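Local structure of 'Carboxyl esterase 2 (Tuber melanosporum Mel28, 5MIF) at the interface of chains A and B. The protein hydrolyses carboxylic esters as an alpha/beta-hydrolase-fold carboxylesterase, one of a family preferentially expressed in the symbiotic phase of this mycorrhizal fungus. Sequence-based numbering; all coordinates share one arbitrary frame. Chains: chain A/B, 'Carboxyl esterase 2.

Contact 1: the interface of chains A and B. Residues chain A 137-138, 333, 336; chain B 337, 340-341, 344.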
loop_
_atom_site.group_PDB
_atom_site.type_symbol
_atom_site.label_atom_id
_atom_site.label_comp_id
_atom_site.label_asym_id
_atom_site.label_seq_id
_atom_site.Cartn_x
_atom_site.Cartn_y
_atom_site.Cartn_z
ATOM N N ARG A 137 -1.834 17.947 -3.554
ATOM C CA ARG A 137 -0.375 17.998 -3.533
ATOM C C ARG A 137 0.214 16.818 -4.295
ATOM O O ARG A 137 1.082 17.010 -5.138
ATOM C CB ARG A 137 0.186 18.006 -2.110
ATOM C CG ARG A 137 1.715 18.239 -2.082
ATOM C CD ARG A 137 2.357 17.667 -0.843
ATOM N NE ARG A 137 1.524 17.903 0.330
ATOM C CZ ARG A 137 0.956 16.938 1.050
ATOM N NH1 ARG A 137 1.130 15.658 0.712
ATOM N NH2 ARG A 137 0.209 17.250 2.101
ATOM N N GLU A 138 -0.281 15.609 -4.013
ATOM C CA GLU A 138 0.292 14.396 -4.595
ATOM C C GLU A 138 -0.161 14.096 -6.021
ATOM O O GLU A 138 0.629 13.600 -6.820
ATOM C CB GLU A 138 -0.013 13.169 -3.728
ATOM C CG GLU A 138 0.490 13.239 -2.309
ATOM C CD GLU A 138 2.004 13.418 -2.228
ATOM O OE1 GLU A 138 2.705 13.144 -3.225
ATOM O OE2 GLU A 138 2.496 13.848 -1.167
ATOM N N ALA A 333 1.628 6.764 4.222
ATOM C CA ALA A 333 2.170 6.125 3.030
ATOM C C ALA A 333 1.064 5.844 2.020
ATOM O O ALA A 333 1.236 6.045 0.813
ATOM C CB ALA A 333 2.904 4.836 3.395
ATOM N N GLU A 336 -0.351 9.091 0.242
ATOM C CA GLU A 336 0.425 9.575 -0.895
ATOM C C GLU A 336 0.396 8.576 -2.058
ATOM O O GLU A 336 0.403 8.991 -3.209
ATOM C CB GLU A 336 1.860 9.923 -0.483
ATOM C CG GLU A 336 2.497 8.989 0.490
ATOM C CD GLU A 336 3.536 9.685 1.373
ATOM O OE1 GLU A 336 3.529 10.936 1.459
ATOM O OE2 GLU A 336 4.349 8.972 1.996
ATOM N N LEU B 337 4.800 2.373 -4.862
ATOM C CA LEU B 337 4.788 2.892 -3.501
ATOM C C LEU B 337 6.184 2.876 -2.899
ATOM O O LEU B 337 6.671 3.897 -2.416
ATOM C CB LEU B 337 3.850 2.090 -2.600
ATOM C CG LEU B 337 3.915 2.589 -1.147
ATOM C CD1 LEU B 337 3.442 4.046 -1.036
ATOM C CD2 LEU B 337 3.138 1.690 -0.193
ATOM N N TYR B 340 8.396 5.350 -4.561
ATOM C CA TYR B 340 7.892 6.679 -4.238
ATOM C C TYR B 340 8.277 7.099 -2.811
ATOM O O TYR B 340 8.689 8.235 -2.588
ATOM C CB TYR B 340 6.374 6.738 -4.418
ATOM C CG TYR B 340 5.841 8.144 -4.314
ATOM C CD1 TYR B 340 6.220 9.113 -5.236
ATOM C CD2 TYR B 340 4.989 8.514 -3.292
ATOM C CE1 TYR B 340 5.745 10.403 -5.149
ATOM C CE2 TYR B 340 4.506 9.808 -3.199
ATOM C CZ TYR B 340 4.887 10.742 -4.129
ATOM O OH TYR B 340 4.415 12.028 -4.037
ATOM N N LYS B 341 8.164 6.181 -1.853
ATOM C CA LYS B 341 8.537 6.499 -0.478
ATOM C C LYS B 341 10.049 6.644 -0.279
ATOM O O LYS B 341 10.473 7.427 0.562
ATOM C CB LYS B 341 7.971 5.463 0.492
ATOM C CG LYS B 341 6.470 5.652 0.688
ATOM C CD LYS B 341 6.060 5.629 2.164
ATOM C CE LYS B 341 6.787 6.672 3.013
ATOM N NZ LYS B 341 5.986 7.919 3.247
ATOM N N LYS B 344 10.595 10.220 -1.330
ATOM C CA LYS B 344 10.176 11.192 -0.330
ATOM C C LYS B 344 11.040 11.166 0.923
ATOM O O LYS B 344 11.278 12.200 1.530
ATOM C CB LYS B 344 8.722 10.967 0.056
ATOM C CG LYS B 344 7.752 11.422 -1.016
ATOM C CD LYS B 344 6.374 11.642 -0.430
ATOM C CE LYS B 344 5.872 13.041 -0.732
ATOM N NZ LYS B 344 4.776 13.419 0.201
#
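Helix 329-345 of chain B lays three side chains, B:Tyr340, B:Lys341 and B:Lys344, against the same helix of chain A and the end of A helix 129-139. The tight part is around A:Ala333: its methyl CB presses on B:Lys341 CD at 3.5 Å, closer than usual for carbons. B:Lys341 is bent at every torsion beyond chi1. Its chain crosses that of A:Glu336 at about a right angle, and its NZ pairs in a salt bridge with A:Glu336 OE2, though the separation as modelled is too short to be read. A:Glu336 holds its CG in the crowded position between backbone N and carbonyl carbon (chi1 40°), with CB at the rim of the B:Tyr340 ring, 3.8 Å from CE2. The phenol hydroxyl meets A:Glu138 OE1, again modelled too close, with ring and carboxylate planes 88° apart.

B:Lys344, well buried like A:Glu138, comes tip to tip with both glutamates. Its NZ takes the syn lone pair of A:Glu138 OE2 at 2.7 Å and reaches A:Glu336 OE1 at 3.1 Å from above the carboxylate plane. A:Glu138 OE2 is gripped twice, since A:Arg137 NH1 donates to its anti lone pair at 2.9 Å, in the guanidinium plane. The periphery is looser: A:Arg137 hides very little against chain B, its NH1 4.3 Å from B:Lys344 NZ. An alanine in place of B:Lys344 would lose both bridges and would probably leave the two carboxylates less well compensated. With its symmetry twin, this cluster probably helps hold helix 329-345 of one chain against helices 129-139 and 329-345 of the other in the dimer of the crystal, which may also be the working form.

Contact 2: the interface of chains A and B. Residues chain A 309-313, 334; chain B 309-313, 334.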
loop_
_atom_site.group_PDB
_atom_site.type_symbol
_atom_site.label_atom_id
_atom_site.label_comp_id
_atom_site.label_asym_id
_atom_site.label_seq_id
_atom_site.Cartn_x
_atom_site.Cartn_y
_atom_site.Cartn_z
ATOM N N ILE A 309 -5.920 -4.375 -4.138
ATOM C CA ILE A 309 -6.433 -4.301 -2.772
ATOM C C ILE A 309 -5.301 -4.331 -1.747
ATOM O O ILE A 309 -4.464 -5.241 -1.731
ATOM C CB ILE A 309 -7.411 -5.455 -2.443
ATOM C CG1 ILE A 309 -8.358 -5.734 -3.615
ATOM C CG2 ILE A 309 -8.174 -5.141 -1.162
ATOM C CD1 ILE A 309 -8.781 -7.178 -3.711
ATOM N N ILE A 310 -5.293 -3.324 -0.889
ATOM C CA ILE A 310 -4.261 -3.157 0.113
ATOM C C ILE A 310 -4.844 -2.967 1.511
ATOM O O ILE A 310 -5.720 -2.128 1.725
ATOM C CB ILE A 310 -3.381 -1.963 -0.244
ATOM C CG1 ILE A 310 -2.338 -2.384 -1.279
ATOM C CG2 ILE A 310 -2.682 -1.413 0.966
ATOM C CD1 ILE A 310 -1.678 -1.191 -1.916
ATOM N N ARG A 311 -4.348 -3.760 2.453
ATOM C CA ARG A 311 -4.727 -3.666 3.853
ATOM C C ARG A 311 -3.599 -3.028 4.643
ATOM O O ARG A 311 -2.459 -3.497 4.607
ATOM C CB ARG A 311 -5.052 -5.050 4.435
ATOM C CG ARG A 311 -5.285 -5.031 5.960
ATOM C CD ARG A 311 -5.275 -6.439 6.571
ATOM N NE ARG A 311 -6.356 -7.285 6.070
ATOM C CZ ARG A 311 -6.691 -8.463 6.597
ATOM N NH1 ARG A 311 -6.018 -8.949 7.638
ATOM N NH2 ARG A 311 -7.693 -9.162 6.074
ATOM N N VAL A 312 -3.923 -1.958 5.359
ATOM C CA VAL A 312 -2.950 -1.232 6.151
ATOM C C VAL A 312 -3.036 -1.716 7.582
ATOM O O VAL A 312 -4.082 -1.589 8.219
ATOM C CB VAL A 312 -3.203 0.293 6.098
ATOM C CG1 VAL A 312 -2.052 1.043 6.728
ATOM C CG2 VAL A 312 -3.406 0.740 4.670
ATOM N N LEU A 313 -1.951 -2.278 8.096
ATOM C CA LEU A 313 -1.994 -2.858 9.436
ATOM C C LEU A 313 -1.853 -1.795 10.528
ATOM O O LEU A 313 -1.232 -0.750 10.317
ATOM C CB LEU A 313 -0.912 -3.927 9.598
ATOM C CG LEU A 313 -1.324 -5.330 9.156
ATOM C CD1 LEU A 313 -1.596 -5.384 7.638
ATOM C CD2 LEU A 313 -0.275 -6.350 9.568
ATOM N N THR A 334 -0.084 5.393 2.508
ATOM C CA THR A 334 -1.133 5.007 1.580
ATOM C C THR A 334 -1.855 6.228 1.025
ATOM O O THR A 334 -2.317 6.213 -0.115
ATOM C CB THR A 334 -2.123 4.039 2.236
ATOM O OG1 THR A 334 -2.741 4.679 3.341
ATOM C CG2 THR A 334 -1.369 2.819 2.752
ATOM N N ILE B 309 3.118 -1.153 7.834
ATOM C CA ILE B 309 2.965 -2.522 7.341
ATOM C C ILE B 309 1.763 -2.655 6.430
ATOM O O ILE B 309 0.635 -2.379 6.840
ATOM C CB ILE B 309 2.803 -3.525 8.467
ATOM C CG1 ILE B 309 3.749 -3.200 9.627
ATOM C CG2 ILE B 309 3.014 -4.923 7.950
ATOM C CD1 ILE B 309 3.197 -3.613 10.966
ATOM N N ILE B 310 2.000 -3.135 5.215
ATOM C CA ILE B 310 0.953 -3.214 4.213
ATOM C C ILE B 310 0.859 -4.624 3.630
ATOM O O ILE B 310 1.864 -5.209 3.229
ATOM C CB ILE B 310 1.224 -2.186 3.107
ATOM C CG1 ILE B 310 0.829 -0.791 3.589
ATOM C CG2 ILE B 310 0.502 -2.527 1.849
ATOM C CD1 ILE B 310 1.395 0.282 2.714
ATOM N N ARG B 311 -0.351 -5.170 3.605
ATOM C CA ARG B 311 -0.615 -6.487 3.035
ATOM C C ARG B 311 -1.304 -6.332 1.687
ATOM O O ARG B 311 -2.340 -5.660 1.594
ATOM C CB ARG B 311 -1.486 -7.325 3.983
ATOM C CG ARG B 311 -1.929 -8.650 3.377
ATOM C CD ARG B 311 -3.043 -9.338 4.162
ATOM N NE ARG B 311 -2.626 -9.681 5.516
ATOM C CZ ARG B 311 -3.297 -10.506 6.314
ATOM N NH1 ARG B 311 -4.409 -11.088 5.885
ATOM N NH2 ARG B 311 -2.842 -10.773 7.527
ATOM N N VAL B 312 -0.717 -6.935 0.649
ATOM C CA VAL B 312 -1.262 -6.878 -0.708
ATOM C C VAL B 312 -2.082 -8.131 -1.005
ATOM O O VAL B 312 -1.562 -9.246 -0.955
ATOM C CB VAL B 312 -0.148 -6.733 -1.764
ATOM C CG1 VAL B 312 -0.751 -6.470 -3.132
ATOM C CG2 VAL B 312 0.805 -5.614 -1.366
ATOM N N LEU B 313 -3.366 -7.956 -1.288
ATOM C CA LEU B 313 -4.258 -9.105 -1.465
ATOM C C LEU B 313 -4.179 -9.732 -2.855
ATOM O O LEU B 313 -3.981 -9.042 -3.862
ATOM C CB LEU B 313 -5.714 -8.707 -1.175
ATOM C CG LEU B 313 -6.162 -8.793 0.289
ATOM C CD1 LEU B 313 -5.400 -7.800 1.165
ATOM C CD2 LEU B 313 -7.679 -8.591 0.424
ATOM N N THR B 334 2.320 -1.381 -5.325
ATOM C CA THR B 334 3.183 -1.360 -4.162
ATOM C C THR B 334 4.653 -1.205 -4.573
ATOM O O THR B 334 5.462 -0.693 -3.804
ATOM C CB THR B 334 2.964 -2.605 -3.285
ATOM O OG1 THR B 334 3.301 -3.786 -4.010
ATOM C CG2 THR B 334 1.510 -2.674 -2.908
HETATM O O HOH W 1 -4.017 -6.400 -4.861
HETATM O O HOH W 2 1.032 0.253 8.946
#
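Water 2, like its twin water 1, is among the best-held polar atoms, gripped by two good bonds: B:Ile309 N at 2.8 Å, nearly straight (176° at H), and A:Leu313 O at 2.8 Å, with a further weak one to B:Ile309 O. Water 1 does the same job at the other end of the junction, between A:Ile309 N and B:Leu313 O. Between these two caps, strands 307-312 of the two chains pair antiparallel across the two-fold, continuing one sheet into the other. The pairing centres on A:Arg311 and B:Arg311, each backbone N donating to the other's O, both bonds close to linear and in the carbonyl plane. Outward from there, B:Leu313 N donates to A:Ile309 O at 3.0 Å, and A:Leu313 N to B:Ile309 O, almost along the C=O axis.

Side chains alternate between the faces of the joined strands. On one face A:Ile310 and B:Ile310 cross obliquely, and their CG2 methyls, each anti to its own backbone N, meet at 3.5 Å, a tight carbon contact on the axis. A:Ile310 then lies alongside B:Thr334 of helix 329-345, running the opposite way, its CD1 3.7 Å from B:Thr334 CG2; B:Ile310 and A:Thr334 repeat this. The opposite face carries residues 309, 311 and 313 of both chains. There A:Ile309 and B:Leu313 cross obliquely, CG2 of the first touching CD2 of the second at 3.8 Å, and the twin pair does the same.

A:Arg311 and B:Arg311 each hold CG anti to the backbone N (chi1 173°), bend at chi3 and run side by side in the same direction, their guanidinium planes stacked 24° apart. Two like charges stacked this way probably cost some energy, which the backbone bonds beneath may help to pay. Each NH1 sits over the rim of the other's plane, and A:Arg311 NH1 lies 3.2 Å from B:Arg311 NH1.

Contact 1 and contact 2 lie about 15 Å apart, measured between the centres of their C-alpha atoms, and belong to one two-fold interface. Helix 329-345 is the element they share: A:Ala333 serves contact 1, while its neighbour A:Thr334 turns to contact 2. The helix thus touches both its partner helix and the partner's edge strand. Contact 2 lies across the symmetry axis and is its own twin, whereas contact 1 recurs once with the chains exchanged. A continuous sheet flanked by two ionic clusters would fix the relative orientation of the subunits, consistent with a stable dimer, though the crystal alone does not prove one.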